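Local structure of tRNA(Ile2) 2-agmatinylcytidine synthetase TiaS (Archaeoglobus fulgidus, 5XOB) at residues I43-T48 against K111-V116; P211-I216 against V231-V236; I336-L341 against R387-G392. The protein catalyses the ATP-dependent attachment of agmatine to the wobble cytidine of a minor isoleucine tRNA, changing the codon it reads from AUG to AUA. One frame throughout, in Å; residues are numbered along the deposited sequence.

Interaction 1 of 3, residues I43-T48 against K111-V116; sequences IRLNPT and KAIKDV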
# COMPACT_ATOMS: atom_id res chain seq x y z
N ILE A 43 -3.03 0.94 -12.50
CA ILE A 43 -2.11 1.92 -11.91
C ILE A 43 -2.76 2.66 -10.73
O ILE A 43 -3.62 3.50 -10.94
CB ILE A 43 -1.69 2.96 -12.98
CG1 ILE A 43 -1.10 2.28 -14.22
CG2 ILE A 43 -0.72 3.98 -12.40
CD1 ILE A 43 0.12 1.41 -13.99
N ARG A 44 -2.33 2.34 -9.51
CA ARG A 44 -2.77 3.09 -8.33
C ARG A 44 -2.04 4.43 -8.20
O ARG A 44 -0.82 4.52 -8.39
CB ARG A 44 -2.54 2.29 -7.05
CG ARG A 44 -3.32 1.00 -6.96
CD ARG A 44 -4.80 1.23 -6.68
NE ARG A 44 -5.51 -0.05 -6.61
CZ ARG A 44 -6.83 -0.19 -6.51
NH1 ARG A 44 -7.63 0.86 -6.46
NH2 ARG A 44 -7.34 -1.42 -6.46
N LEU A 45 -2.79 5.47 -7.85
CA LEU A 45 -2.25 6.82 -7.78
C LEU A 45 -2.09 7.25 -6.33
O LEU A 45 -2.26 6.42 -5.43
CB LEU A 45 -3.17 7.79 -8.53
CG LEU A 45 -3.57 7.31 -9.93
CD1 LEU A 45 -4.57 8.29 -10.52
CD2 LEU A 45 -2.37 7.15 -10.85
N ASN A 46 -1.74 8.51 -6.11
CA ASN A 46 -1.55 9.04 -4.76
C ASN A 46 -2.66 8.53 -3.85
O ASN A 46 -3.82 8.91 -4.01
CB ASN A 46 -1.54 10.56 -4.77
CG ASN A 46 -1.08 11.15 -3.45
OD1 ASN A 46 -1.19 10.51 -2.41
ND2 ASN A 46 -0.55 12.36 -3.49
N PRO A 47 -2.32 7.64 -2.91
CA PRO A 47 -3.34 7.03 -2.07
C PRO A 47 -3.88 7.94 -0.96
O PRO A 47 -4.71 7.50 -0.17
CB PRO A 47 -2.61 5.83 -1.47
CG PRO A 47 -1.20 6.28 -1.37
CD PRO A 47 -0.97 7.17 -2.56
N THR A 48 -3.42 9.19 -0.91
CA THR A 48 -3.85 10.11 0.15
C THR A 48 -5.05 10.97 -0.25
O THR A 48 -5.73 11.51 0.63
CB THR A 48 -2.69 11.04 0.58
OG1 THR A 48 -2.24 11.81 -0.54
CG2 THR A 48 -1.53 10.24 1.14
N LYS A 111 3.97 12.16 -11.15
CA LYS A 111 3.40 13.21 -10.31
C LYS A 111 2.01 12.84 -9.80
O LYS A 111 1.64 13.17 -8.68
CB LYS A 111 3.32 14.51 -11.12
CG LYS A 111 2.95 15.74 -10.31
CD LYS A 111 2.98 16.97 -11.19
CE LYS A 111 2.69 18.25 -10.41
NZ LYS A 111 2.41 19.39 -11.33
N ALA A 112 1.23 12.15 -10.64
CA ALA A 112 -0.07 11.66 -10.23
C ALA A 112 0.04 10.63 -9.11
O ALA A 112 -0.81 10.57 -8.22
CB ALA A 112 -0.80 11.06 -11.42
N ILE A 113 1.10 9.83 -9.14
CA ILE A 113 1.29 8.75 -8.18
C ILE A 113 1.87 9.29 -6.88
O ILE A 113 1.50 8.81 -5.81
CB ILE A 113 2.20 7.65 -8.76
CG1 ILE A 113 1.55 7.07 -10.02
CG2 ILE A 113 2.43 6.53 -7.75
CD1 ILE A 113 2.43 6.11 -10.79
N LYS A 114 2.75 10.28 -6.97
CA LYS A 114 3.47 10.78 -5.80
C LYS A 114 2.94 12.08 -5.21
O LYS A 114 3.20 12.40 -4.05
CB LYS A 114 4.95 10.95 -6.15
CG LYS A 114 5.67 9.62 -6.28
CD LYS A 114 7.14 9.80 -6.59
CE LYS A 114 7.83 8.45 -6.64
NZ LYS A 114 9.29 8.58 -6.91
N ASP A 115 2.16 12.81 -6.00
CA ASP A 115 1.86 14.19 -5.69
C ASP A 115 0.40 14.50 -5.96
O ASP A 115 -0.42 13.60 -6.08
CB ASP A 115 2.76 15.08 -6.56
CG ASP A 115 3.46 16.16 -5.76
OD1 ASP A 115 4.43 15.82 -5.05
OD2 ASP A 115 3.04 17.34 -5.85
N VAL A 116 0.10 15.79 -6.02
CA VAL A 116 -1.24 16.27 -6.32
C VAL A 116 -1.22 16.95 -7.69
O VAL A 116 -0.29 17.68 -8.03
CB VAL A 116 -1.71 17.28 -5.25
CG1 VAL A 116 -3.08 17.85 -5.61
CG2 VAL A 116 -1.74 16.62 -3.88
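N46 grips the end of helix 106-114 with its backbone N and the residue just past it with its side-chain amide. The backbone N donates to A112 O at 3.1 Å, on a lone pair of that carbonyl. Along the side chain, N46 CB touches both A112 O and D115 O, each at 3.5 Å. CG, anti to the backbone N (chi1 -169°), lies 3.7 Å from D115 O, and ND2 beyond it donates to D115 O at 2.9 Å. This bond is almost straight (174°); D115 O sits in the amide plane, whereas ND2 stands above the D115 carbonyl plane. ND2 also donates to Y264 O. On the other branch, N46 OD1 accepts from T48 N at 3.0 Å, closing an Asx turn. An alanine at N46 would probably leave D115 O without this donor and T48 N without its acceptor, setting the turn free to shift. Beside this polar link, L45 CD2 packs on I113 CG1 at 4.0 Å, the two side chains crossing at about a right angle, and I113 CD1 reaches I43 CG2. Asparagine suits its place as donor and acceptor at once: ND2 serves D115 O and Y264 O, OD1 holds T48 N, and the main chain supplies A112 O, while aliphatic chains pack alongside.

Interaction 2 of 3, residues P211-I216 against V231-V236; sequences PVLYGI and VKTEPV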
# COMPACT_ATOMS: atom_id res chain seq x y z
N PRO A 211 -18.46 -5.15 -8.38
CA PRO A 211 -18.38 -6.37 -9.21
C PRO A 211 -17.22 -7.34 -8.94
O PRO A 211 -17.23 -8.44 -9.49
CB PRO A 211 -18.25 -5.82 -10.64
CG PRO A 211 -17.85 -4.39 -10.50
CD PRO A 211 -18.44 -3.93 -9.21
N VAL A 212 -16.24 -6.95 -8.14
CA VAL A 212 -15.12 -7.83 -7.87
C VAL A 212 -15.51 -8.91 -6.87
O VAL A 212 -16.04 -8.60 -5.80
CB VAL A 212 -13.90 -7.07 -7.34
CG1 VAL A 212 -12.80 -8.04 -6.90
CG2 VAL A 212 -13.37 -6.12 -8.40
N LEU A 213 -15.25 -10.16 -7.25
CA LEU A 213 -15.41 -11.29 -6.35
C LEU A 213 -14.17 -11.37 -5.47
O LEU A 213 -14.26 -11.32 -4.24
CB LEU A 213 -15.56 -12.60 -7.14
CG LEU A 213 -16.46 -13.70 -6.54
CD1 LEU A 213 -15.99 -15.05 -7.07
CD2 LEU A 213 -16.53 -13.71 -5.02
N TYR A 214 -13.02 -11.50 -6.12
CA TYR A 214 -11.73 -11.50 -5.45
C TYR A 214 -10.65 -11.01 -6.41
O TYR A 214 -10.82 -11.05 -7.63
CB TYR A 214 -11.36 -12.90 -4.92
CG TYR A 214 -11.16 -13.96 -5.99
CD1 TYR A 214 -12.10 -14.96 -6.19
CD2 TYR A 214 -10.01 -13.97 -6.80
CE1 TYR A 214 -11.92 -15.95 -7.15
CE2 TYR A 214 -9.83 -14.95 -7.78
CZ TYR A 214 -10.79 -15.94 -7.95
OH TYR A 214 -10.63 -16.93 -8.90
N GLY A 215 -9.54 -10.55 -5.83
CA GLY A 215 -8.35 -10.19 -6.60
C GLY A 215 -7.11 -10.79 -5.95
O GLY A 215 -6.83 -10.53 -4.79
N ILE A 216 -6.36 -11.56 -6.72
CA ILE A 216 -5.20 -12.26 -6.18
C ILE A 216 -3.89 -11.63 -6.68
O ILE A 216 -3.64 -11.58 -7.88
CB ILE A 216 -5.29 -13.75 -6.51
CG1 ILE A 216 -6.47 -14.35 -5.73
CG2 ILE A 216 -4.00 -14.49 -6.16
CD1 ILE A 216 -6.89 -15.72 -6.19
N VAL A 231 -9.04 -22.28 -5.63
CA VAL A 231 -9.91 -21.45 -4.81
C VAL A 231 -11.38 -21.82 -5.04
O VAL A 231 -11.79 -22.10 -6.17
CB VAL A 231 -9.59 -19.96 -5.10
CG1 VAL A 231 -10.83 -19.09 -5.10
CG2 VAL A 231 -8.55 -19.46 -4.10
N LYS A 232 -12.18 -21.85 -3.96
CA LYS A 232 -13.59 -22.25 -4.06
C LYS A 232 -14.49 -21.05 -3.81
O LYS A 232 -14.56 -20.53 -2.69
CB LYS A 232 -13.95 -23.36 -3.05
CG LYS A 232 -13.07 -24.60 -3.05
CD LYS A 232 -12.90 -25.21 -4.43
CE LYS A 232 -11.60 -25.99 -4.55
NZ LYS A 232 -11.01 -25.84 -5.91
N THR A 233 -15.20 -20.63 -4.85
CA THR A 233 -16.08 -19.48 -4.77
C THR A 233 -17.37 -19.74 -5.52
O THR A 233 -17.49 -20.71 -6.28
CB THR A 233 -15.43 -18.24 -5.41
OG1 THR A 233 -15.16 -18.49 -6.80
CG2 THR A 233 -14.15 -17.88 -4.70
N GLU A 234 -18.34 -18.85 -5.30
CA GLU A 234 -19.43 -18.70 -6.23
C GLU A 234 -18.83 -18.49 -7.62
O GLU A 234 -17.69 -18.05 -7.75
CB GLU A 234 -20.30 -17.50 -5.86
CG GLU A 234 -19.67 -16.15 -6.16
CD GLU A 234 -20.52 -14.99 -5.67
OE1 GLU A 234 -20.93 -14.99 -4.49
OE2 GLU A 234 -20.77 -14.07 -6.46
N PRO A 235 -19.60 -18.81 -8.67
CA PRO A 235 -19.07 -18.76 -10.03
C PRO A 235 -18.44 -17.41 -10.46
O PRO A 235 -18.93 -16.32 -10.10
CB PRO A 235 -20.29 -19.07 -10.90
CG PRO A 235 -21.19 -19.87 -10.01
CD PRO A 235 -20.98 -19.33 -8.63
N VAL A 236 -17.36 -17.53 -11.22
CA VAL A 236 -16.63 -16.40 -11.78
C VAL A 236 -17.11 -16.14 -13.19
O VAL A 236 -17.06 -17.02 -14.06
CB VAL A 236 -15.12 -16.69 -11.84
CG1 VAL A 236 -14.38 -15.57 -12.57
CG2 VAL A 236 -14.57 -16.88 -10.44
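V231 opens the contact by reaching tip to tip with Y214, its CG1 3.9 Å from Y214 CE1. The tyrosine points its CB at the loop and holds CG between its backbone N and carbonyl carbon (chi1 65°). T233 comes next and serves two partners. The T233 and Y214 side chains cross at about a right angle, with T233 CG2 3.8 Å from Y214 CE1, while T233 OG1 lies 3.5 Å from L213 CD1. The same OG1 donates to E234 O at 2.7 Å, so threonine can offer a methyl to the ring and spend its hydroxyl on the backbone of its own loop. E234 adds its aliphatic part, CG standing 3.9 Å from L213 CD1; its carboxylate turns to other partners, the backbone N of E174 and the guanidinium of R164. P235 carries the chain round to V236, whose CG2 rests 4.1 Å from L213 CD1 and also nears the tyrosine ring. L213 CD1 thus touches T233, E234 and V236, a place that suits a branched apolar residue. L213 and Y214 both face A162 in a classic beta bulge, and both send CB toward the loop. Strand 212-218, helix 221-230 and strand 239-244 form a beta-alpha-beta crossover that skips strand 157-163, a split unit consistent with the ferredoxin-like, RRM-related fold of this domain.

Interaction 3 of 3, residues I336-L341 against R387-G392; sequences IQIVEL and RELQPG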
# COMPACT_ATOMS: atom_id res chain seq x y z
N ILE A 336 8.53 -0.11 9.11
CA ILE A 336 9.60 0.60 9.83
C ILE A 336 10.89 -0.21 9.94
O ILE A 336 10.84 -1.43 10.12
CB ILE A 336 9.13 1.05 11.24
CG1 ILE A 336 10.12 2.03 11.86
CG2 ILE A 336 8.91 -0.16 12.16
CD1 ILE A 336 9.55 2.81 13.03
N GLN A 337 12.03 0.46 9.81
CA GLN A 337 13.31 -0.18 10.09
C GLN A 337 13.92 0.34 11.38
O GLN A 337 14.07 1.55 11.54
CB GLN A 337 14.33 0.05 8.98
CG GLN A 337 15.62 -0.71 9.26
CD GLN A 337 16.72 -0.43 8.26
OE1 GLN A 337 16.66 0.55 7.51
NE2 GLN A 337 17.74 -1.28 8.25
N ILE A 338 14.29 -0.58 12.26
CA ILE A 338 15.13 -0.26 13.40
C ILE A 338 16.56 -0.36 12.93
O ILE A 338 17.06 -1.46 12.65
CB ILE A 338 14.91 -1.20 14.60
CG1 ILE A 338 13.61 -0.82 15.32
CG2 ILE A 338 16.04 -1.06 15.60
CD1 ILE A 338 12.36 -1.08 14.52
N VAL A 339 17.22 0.78 12.83
CA VAL A 339 18.57 0.83 12.30
C VAL A 339 19.53 0.56 13.45
O VAL A 339 20.00 -0.56 13.61
CB VAL A 339 18.87 2.20 11.65
CG1 VAL A 339 20.28 2.19 11.06
CG2 VAL A 339 17.84 2.53 10.59
N GLU A 340 19.81 1.60 14.23
CA GLU A 340 20.68 1.50 15.38
C GLU A 340 19.83 1.50 16.63
O GLU A 340 18.97 2.38 16.82
CB GLU A 340 21.66 2.68 15.44
CG GLU A 340 22.75 2.52 16.49
CD GLU A 340 23.32 3.84 16.99
OE1 GLU A 340 23.04 4.21 18.15
OE2 GLU A 340 24.04 4.51 16.22
N LEU A 341 20.05 0.51 17.47
CA LEU A 341 19.48 0.50 18.79
C LEU A 341 20.24 1.45 19.72
O LEU A 341 21.47 1.40 19.80
CB LEU A 341 19.48 -0.91 19.37
CG LEU A 341 18.20 -1.68 19.11
CD1 LEU A 341 18.35 -3.09 19.67
CD2 LEU A 341 16.99 -0.99 19.74
N ARG A 387 17.26 -4.81 25.73
CA ARG A 387 15.87 -4.62 25.30
C ARG A 387 15.37 -5.80 24.46
O ARG A 387 16.16 -6.58 23.92
CB ARG A 387 15.73 -3.32 24.52
N GLU A 388 14.05 -5.92 24.36
CA GLU A 388 13.39 -7.02 23.65
C GLU A 388 13.40 -6.83 22.12
O GLU A 388 13.32 -7.80 21.36
CB GLU A 388 11.96 -7.16 24.17
CG GLU A 388 11.12 -8.26 23.55
CD GLU A 388 9.65 -8.16 23.94
OE1 GLU A 388 9.33 -7.44 24.91
OE2 GLU A 388 8.82 -8.81 23.26
N LEU A 389 13.52 -5.58 21.69
CA LEU A 389 13.37 -5.21 20.29
C LEU A 389 14.65 -5.45 19.51
O LEU A 389 15.66 -4.81 19.77
CB LEU A 389 13.01 -3.73 20.21
CG LEU A 389 12.68 -3.11 18.86
CD1 LEU A 389 11.27 -3.48 18.42
CD2 LEU A 389 12.82 -1.60 18.95
N GLN A 390 14.62 -6.38 18.56
CA GLN A 390 15.77 -6.60 17.67
C GLN A 390 15.82 -5.52 16.59
O GLN A 390 14.79 -4.95 16.23
CB GLN A 390 15.73 -7.98 17.00
CG GLN A 390 16.06 -9.16 17.91
CD GLN A 390 14.85 -10.00 18.28
OE1 GLN A 390 14.22 -10.60 17.41
NE2 GLN A 390 14.52 -10.04 19.58
N PRO A 391 17.03 -5.23 16.07
CA PRO A 391 17.11 -4.38 14.89
C PRO A 391 16.49 -5.07 13.69
O PRO A 391 16.28 -6.28 13.71
CB PRO A 391 18.62 -4.22 14.65
CG PRO A 391 19.28 -4.64 15.91
CD PRO A 391 18.36 -5.63 16.55
N GLY A 392 16.23 -4.30 12.65
CA GLY A 392 15.70 -4.85 11.43
C GLY A 392 14.44 -4.16 10.99
O GLY A 392 14.16 -3.02 11.38
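I338 and L389 reach toward each other tip to tip, I338 CG1 standing 3.8 Å from L389 CD2. I338 puts CG1 anti to its carbonyl carbon (chi1 -77°), which sends this branch to the leucine and leaves CG2 over the backbone of P391, 3.6 Å from P391 CA. A beta-branched residue suits the place because it fills both directions at once. L389 also touches L313 of helix 307-313 and L314 just after it. L341 has a chi1 of -92°, away from the usual staggered values; its CD1 approaches L389 O and lies 4.0 Å from P391 CD, the L341 and P391 side chains crossing at about a right angle. The extended Q337 chain runs past G392, its CG 3.5 Å from G392 O. Between the backbones, I338 and G392 form an antiparallel hydrogen-bonded pair: I338 N donates to G392 O at 2.6 Å, a short distance whose exact value should not be pressed, and G392 N to I338 O at 3.0 Å. At the backbone angles of G392 a CB would be jammed against P391 O. The chemistry is therefore divided: the I338-G392 pair sets the register where strand 392-395 begins, and aliphatic groups, indifferent to direction, shape the fit beside it.

From the N terminus, interaction 1 comes first, closing a loop of 62 intervening residues and joining the end of strand 35-44 and the loop after it to helix 106-114 within the TCKD domain. Interaction 2 follows, closing a short loop of 14 residues around helix 221-230 in the FLD domain. Interaction 3 closes last: its 45 intervening residues include the four cysteines that bind zinc, so it brings the chain returning from the zinc ribbon back to the OB-fold. The three stand in series, with neither nesting nor crossing. Interactions 1 and 2 share the eight-stranded sheet, their centres about 28 Å apart, whereas 2 and 3 lie on opposite sides of the chain's centre.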